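Local coordinates for protein N-glycosylase/DNA lyase (Methanocaldococcus jannaschii, PDB 3FHF) that belongs to the helix-hairpin-helix clan of DNA glycosylases and is built from helices and loops, without strands, at residues 9-14 against 190-195; 146-151 against 194-199; 151-156 against 177-182. All blocks are in the same frame, centred on the assembly; numbering follows the deposited sequence.

Contact 1: residues 9-14 against 190-195; sequences MLIKKI and GEEVNL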
HETATM    1  N   MSE A   9      20.099  14.903  -6.284  1.00 17.63           N
HETATM    2  CA  MSE A   9      19.229  15.935  -5.724  1.00 19.18           C
HETATM    3  C   MSE A   9      18.011  15.338  -4.994  1.00 16.78           C
HETATM    4  O   MSE A   9      17.513  15.916  -4.024  1.00 17.18           O
HETATM    5  CB  MSE A   9      18.777  16.898  -6.823  1.00 21.66           C
HETATM    6  CG  MSE A   9      19.919  17.725  -7.431  1.00 26.59           C
HETATM    7 SE   MSE A   9      20.908  18.781  -6.121  1.00 38.95          SE
HETATM    8  CE  MSE A   9      22.393  17.574  -5.786  1.00 34.18           C
ATOM      9  N   LEU A  10      17.543  14.185  -5.452  1.00 14.84           N
ATOM     10  CA  LEU A  10      16.418  13.523  -4.802  1.00 17.79           C
ATOM     11  C   LEU A  10      16.880  13.117  -3.410  1.00 17.80           C
ATOM     12  O   LEU A  10      16.167  13.301  -2.429  1.00 16.63           O
ATOM     13  CB  LEU A  10      15.996  12.269  -5.574  1.00 16.81           C
ATOM     14  CG  LEU A  10      14.923  11.424  -4.874  1.00 20.06           C
ATOM     15  CD1 LEU A  10      13.628  12.218  -4.770  1.00 18.29           C
ATOM     16  CD2 LEU A  10      14.694  10.130  -5.643  1.00 19.97           C
ATOM     17  N   ILE A  11      18.086  12.558  -3.332  1.00 17.05           N
ATOM     18  CA  ILE A  11      18.629  12.139  -2.048  1.00 16.45           C
ATOM     19  C   ILE A  11      18.724  13.354  -1.136  1.00 15.64           C
ATOM     20  O   ILE A  11      18.353  13.290   0.032  1.00 13.82           O
ATOM     21  CB  ILE A  11      20.039  11.517  -2.197  1.00 17.93           C
ATOM     22  CG1 ILE A  11      19.965  10.226  -3.020  1.00 17.56           C
ATOM     23  CG2 ILE A  11      20.631  11.229  -0.819  1.00 17.93           C
ATOM     24  CD1 ILE A  11      19.131   9.122  -2.369  1.00 17.36           C
ATOM     25  N   LYS A  12      19.209  14.461  -1.689  1.00 15.23           N
ATOM     26  CA  LYS A  12      19.375  15.708  -0.943  1.00 17.56           C
ATOM     27  C   LYS A  12      18.050  16.267  -0.437  1.00 16.92           C
ATOM     28  O   LYS A  12      17.970  16.760   0.683  1.00 15.89           O
ATOM     29  CB  LYS A  12      20.064  16.750  -1.819  1.00 18.76           C
ATOM     30  CG  LYS A  12      20.467  18.009  -1.081  1.00 23.96           C
ATOM     31  CD  LYS A  12      21.196  18.979  -2.000  0.50 25.26           C
ATOM     32  CE  LYS A  12      21.722  20.175  -1.225  0.50 26.94           C
ATOM     33  NZ  LYS A  12      22.665  19.747  -0.155  0.50 27.53           N
ATOM     34  N   LYS A  13      17.023  16.203  -1.278  1.00 16.88           N
ATOM     35  CA  LYS A  13      15.693  16.681  -0.912  1.00 18.01           C
ATOM     36  C   LYS A  13      15.109  15.854   0.235  1.00 15.94           C
ATOM     37  O   LYS A  13      14.550  16.395   1.189  1.00 14.62           O
ATOM     38  CB  LYS A  13      14.756  16.598  -2.120  1.00 18.58           C
ATOM     39  CG  LYS A  13      13.332  17.060  -1.840  1.00 24.86           C
ATOM     40  CD  LYS A  13      13.288  18.500  -1.326  1.00 26.99           C
ATOM     41  CE  LYS A  13      11.850  19.011  -1.243  1.00 30.16           C
ATOM     42  NZ  LYS A  13      11.779  20.461  -0.888  1.00 32.62           N
ATOM     43  N   ILE A  14      15.227  14.536   0.136  1.00 15.88           N
ATOM     44  CA  ILE A  14      14.709  13.667   1.184  1.00 14.25           C
ATOM     45  C   ILE A  14      15.411  13.934   2.517  1.00 15.29           C
ATOM     46  O   ILE A  14      14.772  13.942   3.567  1.00 12.77           O
ATOM     47  CB  ILE A  14      14.848  12.181   0.779  1.00 13.56           C
ATOM     48  CG1 ILE A  14      13.871  11.886  -0.363  1.00 13.48           C
ATOM     49  CG2 ILE A  14      14.557  11.267   1.972  1.00 15.09           C
ATOM     50  CD1 ILE A  14      14.065  10.530  -1.023  1.00 13.71           C
ATOM     51  N   GLY A 190      16.184   3.589  -0.402  1.00 20.10           N
ATOM     52  CA  GLY A 190      15.828   3.747   0.997  1.00 19.56           C
ATOM     53  C   GLY A 190      17.030   3.693   1.922  1.00 18.14           C
ATOM     54  O   GLY A 190      17.167   4.518   2.823  1.00 20.83           O
ATOM     55  N   GLU A 191      17.908   2.721   1.717  1.00 20.06           N
ATOM     56  CA  GLU A 191      19.078   2.628   2.581  1.00 21.21           C
ATOM     57  C   GLU A 191      20.015   3.807   2.351  1.00 21.36           C
ATOM     58  O   GLU A 191      20.669   4.273   3.281  1.00 20.67           O
ATOM     59  CB  GLU A 191      19.807   1.291   2.380  1.00 24.31           C
ATOM     60  CG  GLU A 191      19.929   0.818   0.944  1.00 27.50           C
ATOM     61  CD  GLU A 191      20.550  -0.568   0.846  0.50 29.49           C
ATOM     62  OE1 GLU A 191      20.067  -1.487   1.543  0.50 29.62           O
ATOM     63  OE2 GLU A 191      21.517  -0.743   0.072  0.50 30.77           O
ATOM     64  N   GLU A 192      20.045   4.314   1.122  1.00 21.71           N
ATOM     65  CA  GLU A 192      20.893   5.450   0.793  1.00 25.42           C
ATOM     66  C   GLU A 192      20.456   6.665   1.608  1.00 26.73           C
ATOM     67  O   GLU A 192      21.245   7.580   1.827  1.00 29.90           O
ATOM     68  CB  GLU A 192      20.834   5.733  -0.722  1.00 26.04           C
ATOM     69  CG  GLU A 192      21.829   6.763  -1.226  1.00 28.98           C
ATOM     70  CD  GLU A 192      21.901   6.830  -2.750  1.00 30.37           C
ATOM     71  OE1 GLU A 192      22.521   7.774  -3.278  1.00 33.62           O
ATOM     72  OE2 GLU A 192      21.346   5.939  -3.427  1.00 32.50           O
ATOM     73  N   VAL A 193      19.202   6.671   2.072  1.00 25.58           N
ATOM     74  CA  VAL A 193      18.697   7.771   2.891  1.00 23.27           C
ATOM     75  C   VAL A 193      18.304   7.297   4.286  1.00 22.17           C
ATOM     76  O   VAL A 193      17.688   8.032   5.056  1.00 22.27           O
ATOM     77  CB  VAL A 193      17.480   8.485   2.235  1.00 24.97           C
ATOM     78  CG1 VAL A 193      17.928   9.210   0.983  1.00 25.22           C
ATOM     79  CG2 VAL A 193      16.381   7.486   1.903  1.00 22.26           C
ATOM     80  N   ASN A 194      18.669   6.057   4.599  0.50 22.72           N
ATOM     81  CA  ASN A 194      18.371   5.450   5.891  0.50 21.34           C
ATOM     82  C   ASN A 194      16.888   5.431   6.252  0.50 20.29           C
ATOM     83  O   ASN A 194      16.504   5.763   7.374  0.50 20.79           O
ATOM     84  CB  ASN A 194      19.170   6.140   6.997  0.50 23.30           C
ATOM     85  CG  ASN A 194      20.639   5.762   6.972  0.50 24.82           C
ATOM     86  OD1 ASN A 194      21.376   6.128   6.056  0.50 26.41           O
ATOM     87  ND2 ASN A 194      21.068   5.013   7.978  0.50 25.97           N
ATOM     88  N   LEU A 195      16.060   5.032   5.295  1.00 18.45           N
ATOM     89  CA  LEU A 195      14.618   4.941   5.513  1.00 16.47           C
ATOM     90  C   LEU A 195      14.166   3.540   5.125  1.00 15.98           C
ATOM     91  O   LEU A 195      14.720   2.942   4.207  1.00 15.42           O
ATOM     92  CB  LEU A 195      13.859   5.954   4.649  1.00 13.17           C
ATOM     93  CG  LEU A 195      14.002   7.448   4.934  1.00 14.89           C
ATOM     94  CD1 LEU A 195      13.203   8.235   3.895  1.00 15.70           C
ATOM     95  CD2 LEU A 195      13.490   7.764   6.339  1.00 16.35           C
TER
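The flat carboxylate of E192 has one face laid against I11: the methyl CD1 stands over the group, 3.6 Å from E192 CD, and I11 CG1 lies 3.6 Å from E192 OE1. The polar end of this glutamate is engaged elsewhere, since OE1 is hydrogen-bonded to NE2 of H7, a histidine of what looks like an N-terminal tag, so this bond may not belong to the native protein.

The contact joins the N-terminal helix 5-18 to a Schellman motif that ends helix 176-192, two elements brought together from near opposite ends of the chain, in a fold of helices and loops. In the motif, L195 N bonds to G190 O and N194 N to E191 O, while N194, at positive phi (56°), turns the chain out of the helix. G190 has no CB to collide with the nearby L195 carbonyl, and its own O accepts from both V193 N and L195 N.

Past this turn V193 and L195 face I11 and I14, which, three residues apart, share one side of helix 5-18. These branched aliphatic groups suit a joint made by dispersion and by excluding water. V193 has CG1 anti to its carbonyl carbon (chi1 -68°), so CG1 reaches I11 CD1 at 3.6 Å and also touches I11 CG2. The other methyl of V193 occupies the crowded position between N and C. In I14, as in I11, CG1 lies beside the backbone N (chi1 -70°), which leaves CG2 anti to it, and this methyl touches both V193 and L195. L207 of helix 197-209 also touches I14, adding a third helix to the apolar cluster. I14 CG2 approaches V193 CB to 4.0 Å and meets L195 CD1 obliquely at 3.8 Å.

Contact 2: residues 146-151 against 194-199; sequences GYDDVA and NLKLSE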
ATOM      1  N   GLY A 146       1.662  -2.344   9.629  1.00 11.95           N
ATOM      2  CA  GLY A 146       2.919  -2.387  10.356  1.00 13.80           C
ATOM      3  C   GLY A 146       4.206  -2.984   9.824  1.00 16.01           C
ATOM      4  O   GLY A 146       5.202  -2.974  10.548  1.00 15.93           O
ATOM      5  N   TYR A 147       4.229  -3.504   8.602  1.00 12.36           N
ATOM      6  CA  TYR A 147       5.470  -4.083   8.104  1.00 12.85           C
ATOM      7  C   TYR A 147       6.281  -3.029   7.357  1.00 13.29           C
ATOM      8  O   TYR A 147       5.729  -2.195   6.648  1.00 13.69           O
ATOM      9  CB  TYR A 147       5.160  -5.320   7.257  1.00 12.13           C
ATOM     10  CG  TYR A 147       4.556  -6.425   8.103  1.00 11.45           C
ATOM     11  CD1 TYR A 147       5.364  -7.250   8.899  1.00 15.37           C
ATOM     12  CD2 TYR A 147       3.174  -6.596   8.176  1.00 13.67           C
ATOM     13  CE1 TYR A 147       4.803  -8.216   9.752  1.00 13.56           C
ATOM     14  CE2 TYR A 147       2.603  -7.555   9.019  1.00 15.11           C
ATOM     15  CZ  TYR A 147       3.423  -8.357   9.804  1.00 16.39           C
ATOM     16  OH  TYR A 147       2.848  -9.283  10.642  1.00 15.59           O
ATOM     17  N   ASP A 148       7.596  -3.063   7.527  1.00 11.45           N
ATOM     18  CA  ASP A 148       8.447  -2.035   6.938  1.00 15.22           C
ATOM     19  C   ASP A 148       9.293  -2.331   5.721  1.00 13.83           C
ATOM     20  O   ASP A 148       9.874  -1.404   5.163  1.00 13.02           O
ATOM     21  CB  ASP A 148       9.389  -1.486   8.006  1.00 19.67           C
ATOM     22  CG  ASP A 148       8.655  -0.901   9.191  1.00 23.48           C
ATOM     23  OD1 ASP A 148       7.783  -0.022   8.993  1.00 26.13           O
ATOM     24  OD2 ASP A 148       8.967  -1.319  10.325  1.00 25.58           O
ATOM     25  N   ASP A 149       9.369  -3.585   5.295  1.00 14.56           N
ATOM     26  CA  ASP A 149      10.239  -3.913   4.175  1.00 14.59           C
ATOM     27  C   ASP A 149       9.589  -4.344   2.861  1.00 14.53           C
ATOM     28  O   ASP A 149      10.148  -5.172   2.139  1.00 16.28           O
ATOM     29  CB  ASP A 149      11.266  -4.961   4.642  1.00 15.97           C
ATOM     30  CG  ASP A 149      12.476  -5.064   3.713  1.00 19.40           C
ATOM     31  OD1 ASP A 149      12.908  -4.027   3.167  1.00 16.79           O
ATOM     32  OD2 ASP A 149      13.010  -6.184   3.546  1.00 18.82           O
ATOM     33  N   VAL A 150       8.419  -3.792   2.549  1.00 13.73           N
ATOM     34  CA  VAL A 150       7.751  -4.091   1.285  1.00 12.92           C
ATOM     35  C   VAL A 150       7.392  -2.783   0.584  1.00 14.20           C
ATOM     36  O   VAL A 150       6.837  -1.851   1.188  1.00 13.45           O
ATOM     37  CB  VAL A 150       6.464  -4.929   1.462  1.00 13.59           C
ATOM     38  CG1 VAL A 150       6.821  -6.325   1.931  1.00 15.24           C
ATOM     39  CG2 VAL A 150       5.521  -4.253   2.441  1.00 12.68           C
ATOM     40  N   ALA A 151       7.721  -2.715  -0.697  1.00 11.92           N
ATOM     41  CA  ALA A 151       7.443  -1.530  -1.494  1.00 14.33           C
ATOM     42  C   ALA A 151       6.058  -1.635  -2.105  1.00 14.28           C
ATOM     43  O   ALA A 151       5.592  -2.732  -2.423  1.00 14.27           O
ATOM     44  CB  ALA A 151       8.492  -1.383  -2.602  1.00 13.48           C
ATOM     45  N   ASN A 194      18.669   6.057   4.599  0.50 22.72           N
ATOM     46  CA  ASN A 194      18.371   5.450   5.891  0.50 21.34           C
ATOM     47  C   ASN A 194      16.888   5.431   6.252  0.50 20.29           C
ATOM     48  O   ASN A 194      16.504   5.763   7.374  0.50 20.79           O
ATOM     49  CB  ASN A 194      19.170   6.140   6.997  0.50 23.30           C
ATOM     50  CG  ASN A 194      20.639   5.762   6.972  0.50 24.82           C
ATOM     51  OD1 ASN A 194      21.376   6.128   6.056  0.50 26.41           O
ATOM     52  ND2 ASN A 194      21.068   5.013   7.978  0.50 25.97           N
ATOM     53  N   LEU A 195      16.060   5.032   5.295  1.00 18.45           N
ATOM     54  CA  LEU A 195      14.618   4.941   5.513  1.00 16.47           C
ATOM     55  C   LEU A 195      14.166   3.540   5.125  1.00 15.98           C
ATOM     56  O   LEU A 195      14.720   2.942   4.207  1.00 15.42           O
ATOM     57  CB  LEU A 195      13.859   5.954   4.649  1.00 13.17           C
ATOM     58  CG  LEU A 195      14.002   7.448   4.934  1.00 14.89           C
ATOM     59  CD1 LEU A 195      13.203   8.235   3.895  1.00 15.70           C
ATOM     60  CD2 LEU A 195      13.490   7.764   6.339  1.00 16.35           C
ATOM     61  N   LYS A 196      13.169   3.017   5.831  1.00 16.61           N
ATOM     62  CA  LYS A 196      12.627   1.697   5.526  1.00 15.67           C
ATOM     63  C   LYS A 196      11.697   1.924   4.336  1.00 14.05           C
ATOM     64  O   LYS A 196      11.317   3.060   4.066  1.00 11.87           O
ATOM     65  CB  LYS A 196      11.809   1.172   6.702  1.00 17.58           C
ATOM     66  CG  LYS A 196      12.564   1.104   8.014  1.00 22.21           C
ATOM     67  CD  LYS A 196      11.631   0.707   9.150  1.00 25.21           C
ATOM     68  CE  LYS A 196      12.325   0.831  10.502  1.00 30.88           C
ATOM     69  NZ  LYS A 196      13.585   0.034  10.541  1.00 34.92           N
ATOM     70  N   LEU A 197      11.324   0.862   3.631  1.00 11.99           N
ATOM     71  CA  LEU A 197      10.427   1.020   2.486  1.00 13.36           C
ATOM     72  C   LEU A 197       9.075   1.598   2.890  1.00 11.16           C
ATOM     73  O   LEU A 197       8.484   2.366   2.141  1.00 12.78           O
ATOM     74  CB  LEU A 197      10.232  -0.319   1.766  1.00 14.15           C
ATOM     75  CG  LEU A 197      11.425  -0.725   0.896  1.00 15.56           C
ATOM     76  CD1 LEU A 197      11.222  -2.136   0.366  1.00 16.05           C
ATOM     77  CD2 LEU A 197      11.573   0.275  -0.259  1.00 15.87           C
ATOM     78  N   SER A 198       8.587   1.246   4.076  1.00 10.62           N
ATOM     79  CA  SER A 198       7.300   1.767   4.545  1.00  9.91           C
ATOM     80  C   SER A 198       7.361   3.299   4.612  1.00 10.32           C
ATOM     81  O   SER A 198       6.437   3.992   4.178  1.00  8.89           O
ATOM     82  CB  SER A 198       6.982   1.208   5.936  1.00 11.01           C
ATOM     83  OG  SER A 198       8.041   1.488   6.834  1.00 10.09           O
ATOM     84  N   GLU A 199       8.466   3.810   5.153  1.00 10.37           N
ATOM     85  CA  GLU A 199       8.687   5.246   5.315  1.00 11.87           C
ATOM     86  C   GLU A 199       8.977   5.958   3.997  1.00 12.52           C
ATOM     87  O   GLU A 199       8.434   7.039   3.727  1.00  9.12           O
ATOM     88  CB  GLU A 199       9.853   5.483   6.280  1.00 15.78           C
ATOM     89  CG  GLU A 199       9.623   4.958   7.689  1.00 19.65           C
ATOM     90  CD  GLU A 199      10.898   4.897   8.523  1.00 23.03           C
ATOM     91  OE1 GLU A 199      10.785   4.945   9.762  1.00 29.89           O
ATOM     92  OE2 GLU A 199      12.007   4.783   7.955  1.00 19.94           O
TER
HETATM   93  O   HOH W   1      13.106  -1.483   4.083  1.00 19.13           O
HETATM   94  O   HOH W   2       6.279   0.909   0.911  1.00 15.98           O
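D148 meets S198 twice. Its carbonyl O accepts from S198 N at 3.1 Å, with the donor above the carbonyl plane and the N-H 28° from straight, while its carboxylate OD1 takes the S198 hydroxyl OG at 2.6 Å on the anti lone pair. Serine suits the spot: OG sits between N and C of its own backbone (chi1 55°), a short polar group aimed at the aspartate. Across the D148 carboxylate runs the aliphatic part of K196, whose CD is 3.3 Å from D148 CB; the ammonium stays apart, NZ 4.8 Å from OD2. That oxygen has its salt bridge with K34.

L197 lies over the backbone of D149 to A151. Its CD1 rests 3.7 Å from A151 N and also touches the D149 carbonyl and A151 CB, where a side chain as small as alanine's leaves room for the leucine. Beyond it lies L186 of helix 176-192. Water 1 accepts from L197 N and is bonded to D149 OD1, an aspartate held by salt bridges to K120 and R187. Water 2 bonds both V150 O and L197 O.

Farther out, E199 OE2 accepts from K196 N at 3.0 Å, nearly straight at 173°, so the N-cap nitrogen is held by a side chain three residues on. The whole is typical of a helix N-terminus, that of 197-209, where a loop carbonyl takes the S198 N-H and water 1 that of L197; the loop leaves helix 135-144 within a helix-hairpin-helix glycosylase fold.

Contact 3: residues 151-156 against 177-182; sequences AIIDRH and RKYLEI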
ATOM      1  N   ALA A 151       7.721  -2.715  -0.697  1.00 11.92           N
ATOM      2  CA  ALA A 151       7.443  -1.530  -1.494  1.00 14.33           C
ATOM      3  C   ALA A 151       6.058  -1.635  -2.105  1.00 14.28           C
ATOM      4  O   ALA A 151       5.592  -2.732  -2.423  1.00 14.27           O
ATOM      5  CB  ALA A 151       8.492  -1.383  -2.602  1.00 13.48           C
ATOM      6  N   ILE A 152       5.408  -0.484  -2.254  1.00 15.32           N
ATOM      7  CA  ILE A 152       4.088  -0.392  -2.861  1.00 15.49           C
ATOM      8  C   ILE A 152       4.389   0.227  -4.215  1.00 17.03           C
ATOM      9  O   ILE A 152       4.539   1.441  -4.334  1.00 18.32           O
ATOM     10  CB  ILE A 152       3.167   0.555  -2.068  1.00 14.63           C
ATOM     11  CG1 ILE A 152       3.066   0.078  -0.615  1.00 14.36           C
ATOM     12  CG2 ILE A 152       1.793   0.598  -2.708  1.00 12.67           C
ATOM     13  CD1 ILE A 152       2.433   1.098   0.326  1.00 12.27           C
ATOM     14  N   ILE A 153       4.477  -0.614  -5.234  1.00 17.44           N
ATOM     15  CA  ILE A 153       4.827  -0.154  -6.564  1.00 18.64           C
ATOM     16  C   ILE A 153       3.605   0.180  -7.408  1.00 20.74           C
ATOM     17  O   ILE A 153       3.026  -0.682  -8.058  1.00 21.34           O
ATOM     18  CB  ILE A 153       5.713  -1.217  -7.258  1.00 19.41           C
ATOM     19  CG1 ILE A 153       6.893  -1.559  -6.338  1.00 17.32           C
ATOM     20  CG2 ILE A 153       6.232  -0.700  -8.592  1.00 15.42           C
ATOM     21  CD1 ILE A 153       7.849  -2.618  -6.904  1.00 19.76           C
ATOM     22  N   ASP A 154       3.223   1.453  -7.368  1.00 21.91           N
ATOM     23  CA  ASP A 154       2.073   1.974  -8.103  1.00 22.50           C
ATOM     24  C   ASP A 154       2.496   2.520  -9.464  1.00 20.62           C
ATOM     25  O   ASP A 154       3.682   2.613  -9.762  1.00 19.36           O
ATOM     26  CB  ASP A 154       1.426   3.110  -7.311  1.00 25.47           C
ATOM     27  CG  ASP A 154       2.420   4.194  -6.946  1.00 26.77           C
ATOM     28  OD1 ASP A 154       3.012   4.111  -5.852  1.00 30.59           O
ATOM     29  OD2 ASP A 154       2.630   5.117  -7.762  1.00 28.08           O
ATOM     30  N   ARG A 155       1.511   2.918 -10.266  1.00 18.66           N
ATOM     31  CA  ARG A 155       1.768   3.452 -11.598  1.00 18.89           C
ATOM     32  C   ARG A 155       2.512   4.788 -11.599  1.00 17.41           C
ATOM     33  O   ARG A 155       3.125   5.155 -12.599  1.00 16.15           O
ATOM     34  CB  ARG A 155       0.446   3.600 -12.367  1.00 19.53           C
ATOM     35  CG  ARG A 155      -0.525   4.643 -11.810  1.00 21.91           C
ATOM     36  CD  ARG A 155      -1.818   4.669 -12.637  1.00 24.76           C
ATOM     37  NE  ARG A 155      -2.723   5.757 -12.260  1.00 28.25           N
ATOM     38  CZ  ARG A 155      -3.320   5.871 -11.075  0.50 29.21           C
ATOM     39  NH1 ARG A 155      -3.116   4.964 -10.131  0.50 30.14           N
ATOM     40  NH2 ARG A 155      -4.125   6.898 -10.835  0.50 30.97           N
ATOM     41  N   HIS A 156       2.466   5.520 -10.490  1.00 15.80           N
ATOM     42  CA  HIS A 156       3.148   6.806 -10.442  1.00 16.10           C
ATOM     43  C   HIS A 156       4.641   6.632 -10.193  1.00 18.16           C
ATOM     44  O   HIS A 156       5.464   7.288 -10.837  1.00 16.99           O
ATOM     45  CB  HIS A 156       2.512   7.703  -9.376  1.00 19.00           C
ATOM     46  CG  HIS A 156       1.041   7.895  -9.571  1.00 19.56           C
ATOM     47  ND1 HIS A 156       0.517   8.524 -10.679  1.00 19.80           N
ATOM     48  CD2 HIS A 156      -0.019   7.448  -8.855  1.00 20.32           C
ATOM     49  CE1 HIS A 156      -0.801   8.451 -10.642  1.00 18.56           C
ATOM     50  NE2 HIS A 156      -1.153   7.802  -9.547  1.00 21.09           N
ATOM     51  N   ARG A 177       8.491 -11.806 -10.227  1.00 30.99           N
ATOM     52  CA  ARG A 177       9.893 -11.551 -10.523  1.00 28.12           C
ATOM     53  C   ARG A 177      10.214 -10.080 -10.742  1.00 26.74           C
ATOM     54  O   ARG A 177      11.207  -9.573 -10.227  1.00 25.09           O
ATOM     55  CB  ARG A 177      10.311 -12.338 -11.768  1.00 28.61           C
ATOM     56  CG  ARG A 177      11.748 -12.092 -12.210  0.50 28.97           C
ATOM     57  CD  ARG A 177      11.989 -12.632 -13.611  0.50 28.65           C
ATOM     58  NE  ARG A 177      11.070 -12.034 -14.576  0.50 29.28           N
ATOM     59  CZ  ARG A 177      11.050 -10.743 -14.890  0.50 29.79           C
ATOM     60  NH1 ARG A 177      11.903  -9.903 -14.319  0.50 31.32           N
ATOM     61  NH2 ARG A 177      10.164 -10.288 -15.765  0.50 30.74           N
ATOM     62  N   LYS A 178       9.383  -9.402 -11.525  1.00 26.26           N
ATOM     63  CA  LYS A 178       9.613  -7.994 -11.826  1.00 25.61           C
ATOM     64  C   LYS A 178       9.324  -7.106 -10.621  1.00 23.44           C
ATOM     65  O   LYS A 178       9.993  -6.097 -10.407  1.00 21.09           O
ATOM     66  CB  LYS A 178       8.734  -7.558 -13.001  1.00 27.36           C
ATOM     67  CG  LYS A 178       9.043  -6.160 -13.526  1.00 31.11           C
ATOM     68  CD  LYS A 178      10.470  -6.068 -14.051  1.00 32.85           C
ATOM     69  CE  LYS A 178      10.767  -4.686 -14.624  1.00 36.08           C
ATOM     70  NZ  LYS A 178      12.154  -4.586 -15.178  1.00 36.43           N
ATOM     71  N   TYR A 179       8.324  -7.486  -9.836  1.00 21.95           N
ATOM     72  CA  TYR A 179       7.968  -6.696  -8.668  1.00 21.13           C
ATOM     73  C   TYR A 179       9.116  -6.693  -7.670  1.00 19.36           C
ATOM     74  O   TYR A 179       9.526  -5.638  -7.193  1.00 18.67           O
ATOM     75  CB  TYR A 179       6.690  -7.241  -8.020  1.00 21.13           C
ATOM     76  CG  TYR A 179       6.030  -6.255  -7.079  1.00 18.87           C
ATOM     77  CD1 TYR A 179       6.517  -6.056  -5.787  1.00 18.16           C
ATOM     78  CD2 TYR A 179       4.942  -5.490  -7.498  1.00 19.05           C
ATOM     79  CE1 TYR A 179       5.933  -5.112  -4.929  1.00 14.84           C
ATOM     80  CE2 TYR A 179       4.349  -4.543  -6.648  1.00 16.62           C
ATOM     81  CZ  TYR A 179       4.850  -4.362  -5.365  1.00 16.54           C
ATOM     82  OH  TYR A 179       4.265  -3.423  -4.525  1.00 14.17           O
ATOM     83  N   LEU A 180       9.645  -7.875  -7.369  1.00 20.91           N
ATOM     84  CA  LEU A 180      10.749  -7.998  -6.424  1.00 21.58           C
ATOM     85  C   LEU A 180      11.987  -7.297  -6.934  1.00 21.64           C
ATOM     86  O   LEU A 180      12.786  -6.785  -6.153  1.00 19.50           O
ATOM     87  CB  LEU A 180      11.084  -9.471  -6.161  1.00 24.69           C
ATOM     88  CG  LEU A 180      10.163 -10.259  -5.227  1.00 27.53           C
ATOM     89  CD1 LEU A 180       8.748 -10.241  -5.766  1.00 29.44           C
ATOM     90  CD2 LEU A 180      10.676 -11.690  -5.092  1.00 26.86           C
ATOM     91  N   GLU A 181      12.155  -7.287  -8.252  1.00 23.78           N
ATOM     92  CA  GLU A 181      13.308  -6.638  -8.857  1.00 23.62           C
ATOM     93  C   GLU A 181      13.236  -5.128  -8.652  1.00 23.13           C
ATOM     94  O   GLU A 181      14.209  -4.501  -8.234  1.00 20.94           O
ATOM     95  CB  GLU A 181      13.365  -6.961 -10.352  1.00 28.30           C
ATOM     96  CG  GLU A 181      14.513  -6.302 -11.089  1.00 31.90           C
ATOM     97  CD  GLU A 181      14.522  -6.647 -12.569  1.00 37.28           C
ATOM     98  OE1 GLU A 181      14.581  -7.852 -12.896  1.00 41.87           O
ATOM     99  OE2 GLU A 181      14.469  -5.717 -13.404  1.00 37.01           O
ATOM    100  N   ILE A 182      12.078  -4.542  -8.946  1.00 22.12           N
ATOM    101  CA  ILE A 182      11.910  -3.101  -8.783  1.00 22.01           C
ATOM    102  C   ILE A 182      11.885  -2.712  -7.304  1.00 20.65           C
ATOM    103  O   ILE A 182      12.326  -1.629  -6.933  1.00 21.09           O
ATOM    104  CB  ILE A 182      10.628  -2.620  -9.490  1.00 20.39           C
ATOM    105  CG1 ILE A 182      10.810  -2.764 -11.006  1.00 21.25           C
ATOM    106  CG2 ILE A 182      10.326  -1.178  -9.115  1.00 21.22           C
ATOM    107  CD1 ILE A 182       9.628  -2.329 -11.814  1.00 19.42           C
TER
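Two firm hydrogen bonds grip the hydroxyl of Y179: OH donates to A151 O at 2.6 Å and accepts from I153 N at 2.9 Å, the latter almost straight at 168°. S139 of helix 135-144 adds a third, weak one. A tyrosine on helix 176-192 thus pins the extended loop that leads into helix 155-163, and in this helical glycosylase fold it satisfies two buried backbone groups that have no strand to pair with. Tyrosine suits the task, being long enough to reach across and able to donate and accept at one oxygen. With CG anti to the backbone N (chi1 -163°), the ring is carried out toward the loop, and A151 O lies at its edge, in the ring plane.

One face of the ring is covered by I153, whose CD1 makes a CH-pi contact 3.7 Å from the centroid and only 9° off the normal. I153 CG1 lies nearer the phenol end, by CZ. The same isoleucine therefore gives its N-H to the oxygen and its side chain to the face, a pairing that should hold the ring against rotation. Just beyond, D154 is the N-cap of helix 155-163; its OD2 accepts from I157 N and, weakly, from H156 N. One turn on from Y179, I182 closes the apolar side: its CG2 touches I153 CD1 at 3.6 Å.

Overall arrangement
Contact 3 uses the start of helix 176-192, contact 1 its end, and contact 2 the start of helix 197-209. Contact 1 and contact 2 meet end to end, sharing N194 and L195 in the short link between those helices, with centres about 13 Å apart. Contact 2 and contact 3 share A151, which touches L197 in the former and gives its carbonyl O to Y179 in the latter; their centres are also about 13 Å apart. Contacts 1 and 3 do not touch: their centres are about 18 Å apart and nearest atoms about 9 Å. In chain order contact 3 nests within the loops closed by both others, and contact 1 spans nearly the whole sequence.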